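Local structure of succinate-semialdehyde dehydrogenase (Synechococcus sp., 4ITB) at residues I83-K88 with W132-W137; A203-G208 with P226-L231. The protein probably catalyses the NADP-dependent oxidation of succinic semialdehyde to succinate. All coordinates share one frame; numbering follows the deposited sequence.

Contact 1: residues I83-K88 with W132-W137; sequences IAEAEK and WNFPFW. With NDP (NADPH dihydro-nicotinamide-adenine-dinucleotide phosphate), chain C; SSN (4-oxobutanoic acid), chain D.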
ATOM      1  N   ILE A  83     -15.328  28.541  -2.659  1.00  8.68           N
ATOM      2  CA  ILE A  83     -14.609  29.126  -3.782  1.00  8.40           C
ATOM      3  C   ILE A  83     -13.141  28.705  -3.719  1.00  8.60           C
ATOM      4  O   ILE A  83     -12.574  28.257  -4.722  1.00  8.72           O
ATOM      5  CB  ILE A  83     -14.748  30.669  -3.811  1.00  9.88           C
ATOM      6  CG1 ILE A  83     -16.145  31.058  -4.294  1.00 11.06           C
ATOM      7  CG2 ILE A  83     -13.679  31.289  -4.708  1.00 11.40           C
ATOM      8  CD1 ILE A  83     -16.471  32.525  -4.119  1.00 14.38           C
ATOM      9  N   ALA A  84     -12.534  28.811  -2.538  1.00  8.24           N
ATOM     10  CA  ALA A  84     -11.150  28.380  -2.369  1.00  8.51           C
ATOM     11  C   ALA A  84     -10.988  26.898  -2.684  1.00  8.82           C
ATOM     12  O   ALA A  84      -9.989  26.485  -3.275  1.00  8.95           O
ATOM     13  CB  ALA A  84     -10.644  28.688  -0.954  1.00  9.58           C
ATOM     14  N   GLU A  85     -11.978  26.094  -2.305  1.00  8.30           N
ATOM     15  CA  GLU A  85     -11.924  24.663  -2.575  1.00  7.52           C
ATOM     16  C   GLU A  85     -11.950  24.360  -4.080  1.00  7.06           C
ATOM     17  O   GLU A  85     -11.207  23.496  -4.561  1.00  7.98           O
ATOM     18  CB  GLU A  85     -13.044  23.913  -1.847  1.00  8.15           C
ATOM     19  CG  GLU A  85     -12.964  22.429  -2.140  1.00  8.81           C
ATOM     20  CD  GLU A  85     -13.930  21.571  -1.362  1.00  8.59           C
ATOM     21  OE1 GLU A  85     -14.553  22.041  -0.375  1.00  9.12           O
ATOM     22  OE2 GLU A  85     -14.060  20.394  -1.746  1.00  7.70           O
ATOM     23  N   ALA A  86     -12.796  25.069  -4.823  1.00  7.36           N
ATOM     24  CA  ALA A  86     -12.830  24.909  -6.273  1.00  7.84           C
ATOM     25  C   ALA A  86     -11.502  25.345  -6.904  1.00  7.45           C
ATOM     26  O   ALA A  86     -11.005  24.708  -7.838  1.00  7.50           O
ATOM     27  CB  ALA A  86     -13.991  25.685  -6.862  1.00  8.95           C
ATOM     28  N   GLU A  87     -10.918  26.427  -6.394  1.00  7.26           N
ATOM     29  CA  GLU A  87      -9.619  26.873  -6.883  1.00  7.89           C
ATOM     30  C   GLU A  87      -8.520  25.846  -6.608  1.00  8.29           C
ATOM     31  O   GLU A  87      -7.658  25.602  -7.451  1.00  8.36           O
ATOM     32  CB  GLU A  87      -9.251  28.227  -6.260  1.00  9.63           C
ATOM     33  CG  GLU A  87     -10.177  29.371  -6.654  1.00 11.18           C
ATOM     34  CD  GLU A  87     -10.002  29.850  -8.086  1.00 18.02           C
ATOM     35  OE1 GLU A  87     -10.769  30.750  -8.496  1.00 21.12           O
ATOM     36  OE2 GLU A  87      -9.110  29.346  -8.804  1.00 21.44           O
ATOM     37  N   LYS A  88      -8.554  25.232  -5.435  1.00  7.28           N
ATOM     38  CA  LYS A  88      -7.539  24.253  -5.078  1.00  8.36           C
ATOM     39  C   LYS A  88      -7.703  22.991  -5.936  1.00  6.58           C
ATOM     40  O   LYS A  88      -6.712  22.343  -6.313  1.00  7.23           O
ATOM     41  CB  LYS A  88      -7.619  23.942  -3.582  1.00  8.50           C
ATOM     42  CG  LYS A  88      -6.372  23.300  -2.988  1.00  9.49           C
ATOM     43  CD  LYS A  88      -6.528  23.122  -1.485  1.00 12.45           C
ATOM     44  CE  LYS A  88      -5.299  22.493  -0.867  1.00 13.80           C
ATOM     45  NZ  LYS A  88      -5.436  22.481   0.617  1.00 15.20           N
ATOM     46  N   TRP A 132     -18.109  14.065   2.509  1.00  7.08           N
ATOM     47  CA  TRP A 132     -18.815  15.303   2.192  1.00  7.71           C
ATOM     48  C   TRP A 132     -18.058  16.574   2.570  1.00  6.51           C
ATOM     49  O   TRP A 132     -18.479  17.657   2.183  1.00  7.66           O
ATOM     50  CB  TRP A 132     -20.195  15.320   2.881  1.00  7.80           C
ATOM     51  CG  TRP A 132     -20.094  14.940   4.338  1.00  7.19           C
ATOM     52  CD1 TRP A 132     -20.356  13.719   4.874  1.00 10.76           C
ATOM     53  CD2 TRP A 132     -19.658  15.777   5.426  1.00  8.81           C
ATOM     54  NE1 TRP A 132     -20.108  13.732   6.228  1.00 13.05           N
ATOM     55  CE2 TRP A 132     -19.679  14.972   6.587  1.00 10.93           C
ATOM     56  CE3 TRP A 132     -19.252  17.107   5.529  1.00  6.89           C
ATOM     57  CZ2 TRP A 132     -19.314  15.477   7.838  1.00 12.58           C
ATOM     58  CZ3 TRP A 132     -18.880  17.598   6.774  1.00  8.61           C
ATOM     59  CH2 TRP A 132     -18.924  16.784   7.910  1.00 10.56           C
ATOM     60  N   ASN A 133     -16.966  16.464   3.335  1.00  6.99           N
ATOM     61  CA  ASN A 133     -16.395  17.682   3.932  1.00  7.24           C
ATOM     62  C   ASN A 133     -15.610  18.569   2.968  1.00  7.83           C
ATOM     63  O   ASN A 133     -15.578  19.785   3.126  1.00  8.32           O
ATOM     64  CB  ASN A 133     -15.615  17.389   5.222  1.00  8.50           C
ATOM     65  CG  ASN A 133     -14.371  16.568   4.989  1.00  9.47           C
ATOM     66  OD1 ASN A 133     -14.300  15.762   4.053  1.00 10.64           O
ATOM     67  ND2 ASN A 133     -13.378  16.756   5.853  1.00 10.46           N
ATOM     68  N   PHE A 134     -15.000  17.947   1.964  1.00  7.38           N
ATOM     69  CA  PHE A 134     -14.370  18.684   0.873  1.00  8.09           C
ATOM     70  C   PHE A 134     -14.839  17.989  -0.394  1.00  7.53           C
ATOM     71  O   PHE A 134     -14.105  17.211  -1.017  1.00  8.60           O
ATOM     72  CB  PHE A 134     -12.840  18.689   0.998  1.00  9.84           C
ATOM     73  CG  PHE A 134     -12.336  19.473   2.182  1.00  9.81           C
ATOM     74  CD1 PHE A 134     -12.036  18.836   3.377  1.00 11.07           C
ATOM     75  CD2 PHE A 134     -12.181  20.844   2.098  1.00 10.30           C
ATOM     76  CE1 PHE A 134     -11.586  19.560   4.475  1.00 10.70           C
ATOM     77  CE2 PHE A 134     -11.720  21.578   3.196  1.00 11.69           C
ATOM     78  CZ  PHE A 134     -11.427  20.929   4.381  1.00 10.43           C
ATOM     79  N   PRO A 135     -16.091  18.252  -0.780  1.00  7.43           N
ATOM     80  CA  PRO A 135     -16.735  17.403  -1.789  1.00  7.59           C
ATOM     81  C   PRO A 135     -16.179  17.565  -3.201  1.00  7.76           C
ATOM     82  O   PRO A 135     -16.437  16.700  -4.038  1.00  8.15           O
ATOM     83  CB  PRO A 135     -18.203  17.832  -1.717  1.00  9.37           C
ATOM     84  CG  PRO A 135     -18.158  19.248  -1.224  1.00  9.03           C
ATOM     85  CD  PRO A 135     -16.969  19.335  -0.302  1.00  7.25           C
ATOM     86  N   PHE A 136     -15.455  18.649  -3.472  1.00  7.07           N
ATOM     87  CA  PHE A 136     -14.737  18.785  -4.742  1.00  7.89           C
ATOM     88  C   PHE A 136     -13.264  18.403  -4.593  1.00  8.68           C
ATOM     89  O   PHE A 136     -12.743  17.572  -5.345  1.00  7.20           O
ATOM     90  CB  PHE A 136     -14.844  20.222  -5.275  1.00  7.82           C
ATOM     91  CG  PHE A 136     -16.053  20.472  -6.145  1.00  6.94           C
ATOM     92  CD1 PHE A 136     -17.341  20.240  -5.669  1.00  8.46           C
ATOM     93  CD2 PHE A 136     -15.902  20.974  -7.430  1.00  8.69           C
ATOM     94  CE1 PHE A 136     -18.457  20.493  -6.469  1.00  8.74           C
ATOM     95  CE2 PHE A 136     -17.011  21.229  -8.227  1.00  8.95           C
ATOM     96  CZ  PHE A 136     -18.281  20.980  -7.752  1.00  8.76           C
ATOM     97  N   TRP A 137     -12.592  19.021  -3.625  1.00  7.26           N
ATOM     98  CA  TRP A 137     -11.152  18.847  -3.464  1.00  7.29           C
ATOM     99  C   TRP A 137     -10.740  17.397  -3.229  1.00  7.00           C
ATOM    100  O   TRP A 137      -9.777  16.931  -3.819  1.00  7.72           O
ATOM    101  CB  TRP A 137     -10.648  19.772  -2.350  1.00  6.55           C
ATOM    102  CG  TRP A 137      -9.318  19.401  -1.758  1.00  7.84           C
ATOM    103  CD1 TRP A 137      -9.083  18.976  -0.483  1.00 10.41           C
ATOM    104  CD2 TRP A 137      -8.042  19.434  -2.415  1.00  7.02           C
ATOM    105  NE1 TRP A 137      -7.739  18.740  -0.307  1.00 11.07           N
ATOM    106  CE2 TRP A 137      -7.082  19.012  -1.477  1.00  9.67           C
ATOM    107  CE3 TRP A 137      -7.625  19.781  -3.706  1.00  8.49           C
ATOM    108  CZ2 TRP A 137      -5.723  18.930  -1.790  1.00 10.76           C
ATOM    109  CZ3 TRP A 137      -6.275  19.696  -4.017  1.00  9.51           C
ATOM    110  CH2 TRP A 137      -5.341  19.266  -3.065  1.00  9.22           C
TER
HETATM  111  PA  NDP C 501     -18.282   8.197   6.771  1.00 12.96           P
HETATM  112  O1A NDP C 501     -16.939   7.550   6.970  1.00 14.30           O
HETATM  113  O2A NDP C 501     -19.517   7.401   7.090  1.00 16.26           O
HETATM  114  O5B NDP C 501     -18.409   8.604   5.217  1.00 13.10           O
HETATM  115  C5B NDP C 501     -17.309   8.695   4.305  1.00 11.13           C
HETATM  116  C4B NDP C 501     -17.629   7.966   3.002  1.00 10.09           C
HETATM  117  O4B NDP C 501     -17.602   6.557   3.251  1.00 10.59           O
HETATM  118  C3B NDP C 501     -19.020   8.258   2.442  1.00  9.20           C
HETATM  119  O3B NDP C 501     -18.967   8.146   1.012  1.00  9.00           O
HETATM  120  C2B NDP C 501     -19.825   7.108   3.011  1.00  8.81           C
HETATM  121  O2B NDP C 501     -20.995   6.837   2.262  1.00  8.97           O
HETATM  122  C1B NDP C 501     -18.844   5.989   2.831  1.00  9.97           C
HETATM  123  N9A NDP C 501     -19.040   4.828   3.703  1.00  8.44           N
HETATM  124  C8A NDP C 501     -19.479   4.804   4.981  1.00 10.64           C
HETATM  125  N7A NDP C 501     -19.480   3.530   5.451  1.00 10.47           N
HETATM  126  C5A NDP C 501     -19.006   2.745   4.469  1.00  9.42           C
HETATM  127  C6A NDP C 501     -18.752   1.312   4.279  1.00 10.70           C
HETATM  128  N6A NDP C 501     -18.988   0.438   5.285  1.00 12.30           N
HETATM  129  N1A NDP C 501     -18.266   0.924   3.084  1.00 11.74           N
HETATM  130  C2A NDP C 501     -18.022   1.775   2.079  1.00 13.27           C
HETATM  131  N3A NDP C 501     -18.248   3.091   2.171  1.00 10.97           N
HETATM  132  C4A NDP C 501     -18.725   3.605   3.323  1.00  8.94           C
HETATM  133  O3  NDP C 501     -18.345   9.587   7.589  1.00 19.50           O
HETATM  134  PN  NDP C 501     -19.590  10.255   8.390  1.00 18.22           P
HETATM  135  O1N NDP C 501     -20.441   9.231   9.111  1.00 21.85           O
HETATM  136  O2N NDP C 501     -20.247  11.263   7.486  1.00 21.32           O
HETATM  137  O5D NDP C 501     -18.732  11.069   9.481  1.00 17.48           O
HETATM  138  C5D NDP C 501     -18.452  10.445  10.735  1.00 18.73           C
HETATM  139  C4D NDP C 501     -17.070  10.848  11.235  1.00 17.37           C
HETATM  140  O4D NDP C 501     -16.038  10.343  10.379  1.00 18.61           O
HETATM  141  C3D NDP C 501     -16.855  12.351  11.241  1.00 17.38           C
HETATM  142  O3D NDP C 501     -17.361  12.965  12.424  1.00 19.26           O
HETATM  143  C2D NDP C 501     -15.349  12.435  11.197  1.00 15.91           C
HETATM  144  O2D NDP C 501     -14.845  12.162  12.512  1.00 16.54           O
HETATM  145  C1D NDP C 501     -14.967  11.294  10.260  1.00 17.29           C
HETATM  146  N1N NDP C 501     -14.803  11.796   8.877  1.00 17.51           N
HETATM  147  C2N NDP C 501     -13.562  12.003   8.414  1.00 16.19           C
HETATM  148  C3N NDP C 501     -13.330  12.742   7.254  1.00 14.76           C
HETATM  149  C7N NDP C 501     -11.932  12.957   6.746  1.00 16.06           C
HETATM  150  O7N NDP C 501     -11.685  13.929   6.045  1.00 18.52           O
HETATM  151  N7N NDP C 501     -10.981  12.080   7.049  1.00 17.05           N
HETATM  152  C4N NDP C 501     -14.473  13.344   6.474  1.00 14.83           C
HETATM  153  C5N NDP C 501     -15.749  12.801   6.917  1.00 16.79           C
HETATM  154  C6N NDP C 501     -15.862  12.053   8.080  1.00 17.42           C
HETATM  155  P2B NDP C 501     -22.440   7.337   2.751  1.00  8.19           P
HETATM  156  O1X NDP C 501     -23.344   6.774   1.697  1.00  8.57           O
HETATM  157  O2X NDP C 501     -22.652   6.682   4.103  1.00 10.18           O
HETATM  158  O3X NDP C 501     -22.429   8.834   2.829  1.00  8.95           O
HETATM  159  C1  SSN D 502      -7.473  18.805   3.441  1.00 16.12           C
HETATM  160  O1  SSN D 502      -6.829  18.264   2.501  1.00 14.93           O
HETATM  161  C2  SSN D 502      -8.209  18.000   4.460  1.00 17.60           C
HETATM  162  O2  SSN D 502      -7.508  20.055   3.529  1.00 16.11           O
HETATM  163  C3  SSN D 502      -8.424  16.539   4.258  1.00 18.19           C
HETATM  164  C4  SSN D 502      -9.111  15.775   5.348  1.00 14.58           C
HETATM  165  O4  SSN D 502     -10.303  16.270   5.857  1.00 14.57           O
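E85 reaches out from helix 79-103 to the turn where helix 137-148 begins, and its carboxylate meets the backbone amides of F136 and W137. CG stands anti to the backbone N (chi1 -180°) and the chain beyond it is extended, which carries OE2 into the turn. F136 N and W137 N both donate to OE2, with W137 N 2.8 Å from E85 OE2 and nearly straight; the bond from F136 is more bent. OE2 is modelled too close to a neighbour, so these two bonds are somewhat doubtful. The other oxygen, OE1, forms a salt bridge with K77.

W137 meets both E85 and K88, with different parts. Its CB lies 3.5 Å from E85 CG, while the extended K88 chain crosses one face of the indole. K88 CE is 3.9 Å from the centroid of the W137 six-membered ring and 19° off its normal, a CH-pi contact; K88 NZ runs on to the carbonyl of S421. The edge of the indole serves the ligand: W137 NE1 donates to SSN O1 at 3.0 Å (161°). With an alanine in place of W137, K88 is likely to lose its packing surface and the substrate carboxylate its indole N-H.

Earlier in the same loop, N133 ND2 lies 3.1 Å from SSN O4 and bonds to it; ND2 also donates to the carbonyl of Q262. With C264 N also bonded to SSN, this is consistent with the oxyanion hole of aldehyde dehydrogenases. The chemistry implies a turn apparently fixed from behind by a carboxylate, offering N-H groups to both ends of the substrate.

Contact 2: residues A203-G208 with P226-L231; sequences AATLTG and PTLLEL. With NDP (NADPH dihydro-nicotinamide-adenine-dinucleotide phosphate), chain C; SSN (4-oxobutanoic acid), chain D; EDO (1,2-ethanediol), chain J.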
ATOM      1  N   ALA A 203      -8.220  -1.541  -7.501  1.00  6.11           N
ATOM      2  CA  ALA A 203      -7.681  -0.856  -6.336  1.00  6.49           C
ATOM      3  C   ALA A 203      -8.742   0.063  -5.777  1.00  6.74           C
ATOM      4  O   ALA A 203      -9.713   0.386  -6.466  1.00  7.14           O
ATOM      5  CB  ALA A 203      -6.463  -0.058  -6.718  1.00  8.83           C
ATOM      6  N   ALA A 204      -8.553   0.511  -4.543  1.00  6.31           N
ATOM      7  CA  ALA A 204      -9.535   1.400  -3.943  1.00  7.73           C
ATOM      8  C   ALA A 204      -8.929   2.373  -2.951  1.00  8.34           C
ATOM      9  O   ALA A 204      -7.947   2.059  -2.277  1.00  9.10           O
ATOM     10  CB  ALA A 204     -10.637   0.601  -3.288  1.00  9.66           C
ATOM     11  N   THR A 205      -9.517   3.558  -2.866  1.00  8.87           N
ATOM     12  CA  THR A 205      -9.098   4.559  -1.901  1.00  8.00           C
ATOM     13  C   THR A 205     -10.323   5.056  -1.151  1.00  9.07           C
ATOM     14  O   THR A 205     -11.422   5.137  -1.719  1.00  8.18           O
ATOM     15  CB  THR A 205      -8.333   5.719  -2.567  1.00 11.73           C
ATOM     16  OG1 THR A 205      -7.853   6.617  -1.558  1.00 14.93           O
ATOM     17  CG2 THR A 205      -9.228   6.479  -3.540  1.00 14.23           C
ATOM     18  N   LEU A 206     -10.146   5.354   0.129  1.00  8.52           N
ATOM     19  CA  LEU A 206     -11.221   5.936   0.926  1.00  7.59           C
ATOM     20  C   LEU A 206     -10.692   7.041   1.821  1.00  7.78           C
ATOM     21  O   LEU A 206      -9.654   6.876   2.475  1.00  8.38           O
ATOM     22  CB  LEU A 206     -11.919   4.864   1.774  1.00  7.97           C
ATOM     23  CG  LEU A 206     -13.136   5.330   2.584  1.00  6.70           C
ATOM     24  CD1 LEU A 206     -14.168   4.211   2.722  1.00  8.33           C
ATOM     25  CD2 LEU A 206     -12.742   5.830   3.987  1.00  8.44           C
ATOM     26  N   THR A 207     -11.420   8.153   1.850  1.00  8.14           N
ATOM     27  CA  THR A 207     -11.213   9.201   2.844  1.00  8.15           C
ATOM     28  C   THR A 207     -12.510   9.327   3.631  1.00  8.09           C
ATOM     29  O   THR A 207     -13.601   9.354   3.047  1.00  8.07           O
ATOM     30  CB  THR A 207     -10.838  10.538   2.191  1.00 11.41           C
ATOM     31  OG1 THR A 207      -9.576  10.393   1.522  1.00 14.53           O
ATOM     32  CG2 THR A 207     -10.729  11.642   3.243  1.00 12.24           C
ATOM     33  N   GLY A 208     -12.409   9.365   4.955  1.00  8.14           N
ATOM     34  CA  GLY A 208     -13.590   9.378   5.806  1.00 10.58           C
ATOM     35  C   GLY A 208     -13.332   8.842   7.201  1.00  9.90           C
ATOM     36  O   GLY A 208     -12.242   9.026   7.739  1.00 11.37           O
ATOM     37  N   PRO A 226      -4.877  -3.419  -3.611  1.00  6.93           N
ATOM     38  CA  PRO A 226      -4.239  -2.370  -2.815  1.00  7.41           C
ATOM     39  C   PRO A 226      -5.187  -1.226  -2.491  1.00  6.86           C
ATOM     40  O   PRO A 226      -6.129  -0.947  -3.259  1.00  7.04           O
ATOM     41  CB  PRO A 226      -3.106  -1.885  -3.727  1.00  8.67           C
ATOM     42  CG  PRO A 226      -3.609  -2.133  -5.100  1.00  9.49           C
ATOM     43  CD  PRO A 226      -4.421  -3.411  -5.012  1.00  7.05           C
ATOM     44  N   THR A 227      -4.928  -0.577  -1.355  1.00  7.30           N
ATOM     45  CA  THR A 227      -5.717   0.556  -0.891  1.00  7.12           C
ATOM     46  C   THR A 227      -4.853   1.704  -0.392  1.00  8.44           C
ATOM     47  O   THR A 227      -3.657   1.547  -0.137  1.00  7.71           O
ATOM     48  CB  THR A 227      -6.662   0.169   0.260  1.00  7.27           C
ATOM     49  OG1 THR A 227      -5.906  -0.414   1.322  1.00  9.71           O
ATOM     50  CG2 THR A 227      -7.709  -0.819  -0.204  1.00 10.83           C
ATOM     51  N   LEU A 228      -5.492   2.853  -0.248  1.00  6.46           N
ATOM     52  CA  LEU A 228      -4.949   4.016   0.432  1.00  6.95           C
ATOM     53  C   LEU A 228      -6.093   4.533   1.289  1.00  7.37           C
ATOM     54  O   LEU A 228      -7.219   4.660   0.799  1.00  8.07           O
ATOM     55  CB  LEU A 228      -4.516   5.089  -0.580  1.00  9.47           C
ATOM     56  CG  LEU A 228      -3.935   6.396  -0.004  1.00 11.12           C
ATOM     57  CD1 LEU A 228      -2.970   7.003  -1.010  1.00 12.48           C
ATOM     58  CD2 LEU A 228      -5.016   7.410   0.354  1.00 11.50           C
ATOM     59  N   LEU A 229      -5.812   4.826   2.555  1.00  6.06           N
ATOM     60  CA  LEU A 229      -6.811   5.326   3.492  1.00  7.54           C
ATOM     61  C   LEU A 229      -6.339   6.624   4.128  1.00  8.28           C
ATOM     62  O   LEU A 229      -5.212   6.711   4.622  1.00  7.48           O
ATOM     63  CB  LEU A 229      -7.047   4.312   4.614  1.00  7.58           C
ATOM     64  CG  LEU A 229      -7.589   2.934   4.241  1.00  7.58           C
ATOM     65  CD1 LEU A 229      -7.782   2.102   5.487  1.00 10.29           C
ATOM     66  CD2 LEU A 229      -8.904   3.046   3.478  1.00 11.30           C
ATOM     67  N   GLU A 230      -7.214   7.623   4.140  1.00  8.75           N
ATOM     68  CA  GLU A 230      -6.990   8.813   4.947  1.00 11.52           C
ATOM     69  C   GLU A 230      -8.201   8.997   5.830  1.00 10.65           C
ATOM     70  O   GLU A 230      -9.292   9.329   5.360  1.00  9.78           O
ATOM     71  CB  GLU A 230      -6.745  10.048   4.091  1.00 13.35           C
ATOM     72  CG  GLU A 230      -6.308  11.267   4.905  1.00 14.96           C
ATOM     73  CD  GLU A 230      -7.427  12.271   5.091  1.00 22.38           C
ATOM     74  OE1 GLU A 230      -8.014  12.303   6.189  1.00 23.78           O
ATOM     75  OE2 GLU A 230      -7.710  13.021   4.135  1.00 26.22           O
ATOM     76  N   LEU A 231      -8.013   8.755   7.112  1.00 10.87           N
ATOM     77  CA  LEU A 231      -9.115   8.779   8.033  1.00 10.65           C
ATOM     78  C   LEU A 231      -8.980  10.055   8.878  1.00 12.79           C
ATOM     79  O   LEU A 231      -8.318  11.009   8.460  1.00 17.70           O
ATOM     80  CB  LEU A 231      -9.157   7.458   8.812  1.00 10.86           C
ATOM     81  CG  LEU A 231      -9.049   6.251   7.849  1.00 10.06           C
ATOM     82  CD1 LEU A 231      -8.973   4.923   8.603  1.00 12.60           C
ATOM     83  CD2 LEU A 231     -10.173   6.213   6.788  1.00  8.66           C
TER
HETATM   84  PA  NDP C 501     -18.282   8.197   6.771  1.00 12.96           P
HETATM   85  O1A NDP C 501     -16.939   7.550   6.970  1.00 14.30           O
HETATM   86  O2A NDP C 501     -19.517   7.401   7.090  1.00 16.26           O
HETATM   87  O5B NDP C 501     -18.409   8.604   5.217  1.00 13.10           O
HETATM   88  C5B NDP C 501     -17.309   8.695   4.305  1.00 11.13           C
HETATM   89  C4B NDP C 501     -17.629   7.966   3.002  1.00 10.09           C
HETATM   90  O4B NDP C 501     -17.602   6.557   3.251  1.00 10.59           O
HETATM   91  C3B NDP C 501     -19.020   8.258   2.442  1.00  9.20           C
HETATM   92  O3B NDP C 501     -18.967   8.146   1.012  1.00  9.00           O
HETATM   93  C2B NDP C 501     -19.825   7.108   3.011  1.00  8.81           C
HETATM   94  O2B NDP C 501     -20.995   6.837   2.262  1.00  8.97           O
HETATM   95  C1B NDP C 501     -18.844   5.989   2.831  1.00  9.97           C
HETATM   96  N9A NDP C 501     -19.040   4.828   3.703  1.00  8.44           N
HETATM   97  C8A NDP C 501     -19.479   4.804   4.981  1.00 10.64           C
HETATM   98  N7A NDP C 501     -19.480   3.530   5.451  1.00 10.47           N
HETATM   99  C5A NDP C 501     -19.006   2.745   4.469  1.00  9.42           C
HETATM  100  C6A NDP C 501     -18.752   1.312   4.279  1.00 10.70           C
HETATM  101  N6A NDP C 501     -18.988   0.438   5.285  1.00 12.30           N
HETATM  102  N1A NDP C 501     -18.266   0.924   3.084  1.00 11.74           N
HETATM  103  C2A NDP C 501     -18.022   1.775   2.079  1.00 13.27           C
HETATM  104  N3A NDP C 501     -18.248   3.091   2.171  1.00 10.97           N
HETATM  105  C4A NDP C 501     -18.725   3.605   3.323  1.00  8.94           C
HETATM  106  O3  NDP C 501     -18.345   9.587   7.589  1.00 19.50           O
HETATM  107  PN  NDP C 501     -19.590  10.255   8.390  1.00 18.22           P
HETATM  108  O1N NDP C 501     -20.441   9.231   9.111  1.00 21.85           O
HETATM  109  O2N NDP C 501     -20.247  11.263   7.486  1.00 21.32           O
HETATM  110  O5D NDP C 501     -18.732  11.069   9.481  1.00 17.48           O
HETATM  111  C5D NDP C 501     -18.452  10.445  10.735  1.00 18.73           C
HETATM  112  C4D NDP C 501     -17.070  10.848  11.235  1.00 17.37           C
HETATM  113  O4D NDP C 501     -16.038  10.343  10.379  1.00 18.61           O
HETATM  114  C3D NDP C 501     -16.855  12.351  11.241  1.00 17.38           C
HETATM  115  O3D NDP C 501     -17.361  12.965  12.424  1.00 19.26           O
HETATM  116  C2D NDP C 501     -15.349  12.435  11.197  1.00 15.91           C
HETATM  117  O2D NDP C 501     -14.845  12.162  12.512  1.00 16.54           O
HETATM  118  C1D NDP C 501     -14.967  11.294  10.260  1.00 17.29           C
HETATM  119  N1N NDP C 501     -14.803  11.796   8.877  1.00 17.51           N
HETATM  120  C2N NDP C 501     -13.562  12.003   8.414  1.00 16.19           C
HETATM  121  C3N NDP C 501     -13.330  12.742   7.254  1.00 14.76           C
HETATM  122  C7N NDP C 501     -11.932  12.957   6.746  1.00 16.06           C
HETATM  123  O7N NDP C 501     -11.685  13.929   6.045  1.00 18.52           O
HETATM  124  N7N NDP C 501     -10.981  12.080   7.049  1.00 17.05           N
HETATM  125  C4N NDP C 501     -14.473  13.344   6.474  1.00 14.83           C
HETATM  126  C5N NDP C 501     -15.749  12.801   6.917  1.00 16.79           C
HETATM  127  C6N NDP C 501     -15.862  12.053   8.080  1.00 17.42           C
HETATM  128  P2B NDP C 501     -22.440   7.337   2.751  1.00  8.19           P
HETATM  129  O1X NDP C 501     -23.344   6.774   1.697  1.00  8.57           O
HETATM  130  O2X NDP C 501     -22.652   6.682   4.103  1.00 10.18           O
HETATM  131  O3X NDP C 501     -22.429   8.834   2.829  1.00  8.95           O
HETATM  132  C1  SSN D 502      -7.473  18.805   3.441  1.00 16.12           C
HETATM  133  O1  SSN D 502      -6.829  18.264   2.501  1.00 14.93           O
HETATM  134  C2  SSN D 502      -8.209  18.000   4.460  1.00 17.60           C
HETATM  135  O2  SSN D 502      -7.508  20.055   3.529  1.00 16.11           O
HETATM  136  C3  SSN D 502      -8.424  16.539   4.258  1.00 18.19           C
HETATM  137  C4  SSN D 502      -9.111  15.775   5.348  1.00 14.58           C
HETATM  138  O4  SSN D 502     -10.303  16.270   5.857  1.00 14.57           O
HETATM  139  C1  EDO J 508      -0.897  -0.647   0.570  1.00 23.72           C
HETATM  140  O1  EDO J 508      -1.047  -0.996   1.955  1.00 23.75           O
HETATM  141  C2  EDO J 508      -1.861  -1.430  -0.315  1.00 19.43           C
HETATM  142  O2  EDO J 508      -3.050  -1.746   0.414  1.00 23.09           O
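Two neighbouring strands of a beta-alpha-beta crossover, 201-207 and 227-230 joined through helix 210-222, pair here in the coenzyme-binding sheet. They run parallel, their axes 4.8 Å apart and their directions within 2°. The backbone bonds alternate: A204 N to P226 O, L228 N to A204 O, L206 N to L228 O, E230 N to L206 O, and finally G208 N to E230 O at 3.1 Å.

On the face carrying L206 and L229, L206 CB packs 3.9 Å from L229 CD2, and helix 210-222 covers both residues. Beyond the strand end, L206 CD2 meets L231 CD2 at 3.8 Å, the two side chains crossing at about a right angle. The other face carries T205, L228, T207 and E230. T205 and L228 lie side by side, pointing the same way, with T205 OG1 3.5 Å from L228 CD2.

E230 belongs to the Glu-Leu-Gly-Gly signature of aldehyde dehydrogenases. Its chain bends at CB-CG (chi2 -104°), and its carboxylate lies over the methyl of T207, with E230 OE2 3.4 Å from T207 CG2. OE1 accepts a nearly straight bond (172°) from the carboxamide of the coenzyme, NDP N7N, at 3.1 Å, while OE2 pairs with R141 and, as E230 OE2, stands 3.3 Å from SSN C4. G208 O takes a second, weak bond from N7N. G208 has backbone angles that suit glycine, and NDP C5B occupies the place a side chain would need. The strand ends thus present a carbonyl and a carboxylate to the nicotinamide amide, which should restrict its rotation beside the aldehyde.

In the fold
The two contacts do not touch: their centres are 19 Å apart and their nearest atoms about 6 Å. What connects them is the pair of ligands, NADPH and 4-oxobutanoic acid, which both contacts reach. The carboxamide of the nicotinamide is held at both of its polar atoms, its oxygen weakly by N133 of contact 1 and its nitrogen by E230 of contact 2. Farther along the coenzyme, W132 NE1 bonds to phosphate oxygen O2N at 2.8 Å. The substrate carboxylate lies on the side of contact 1, whereas its aldehyde end lies between N133 and E230. Helix 137-148 bridges the pair, beginning at W137 and sending R141 to E230.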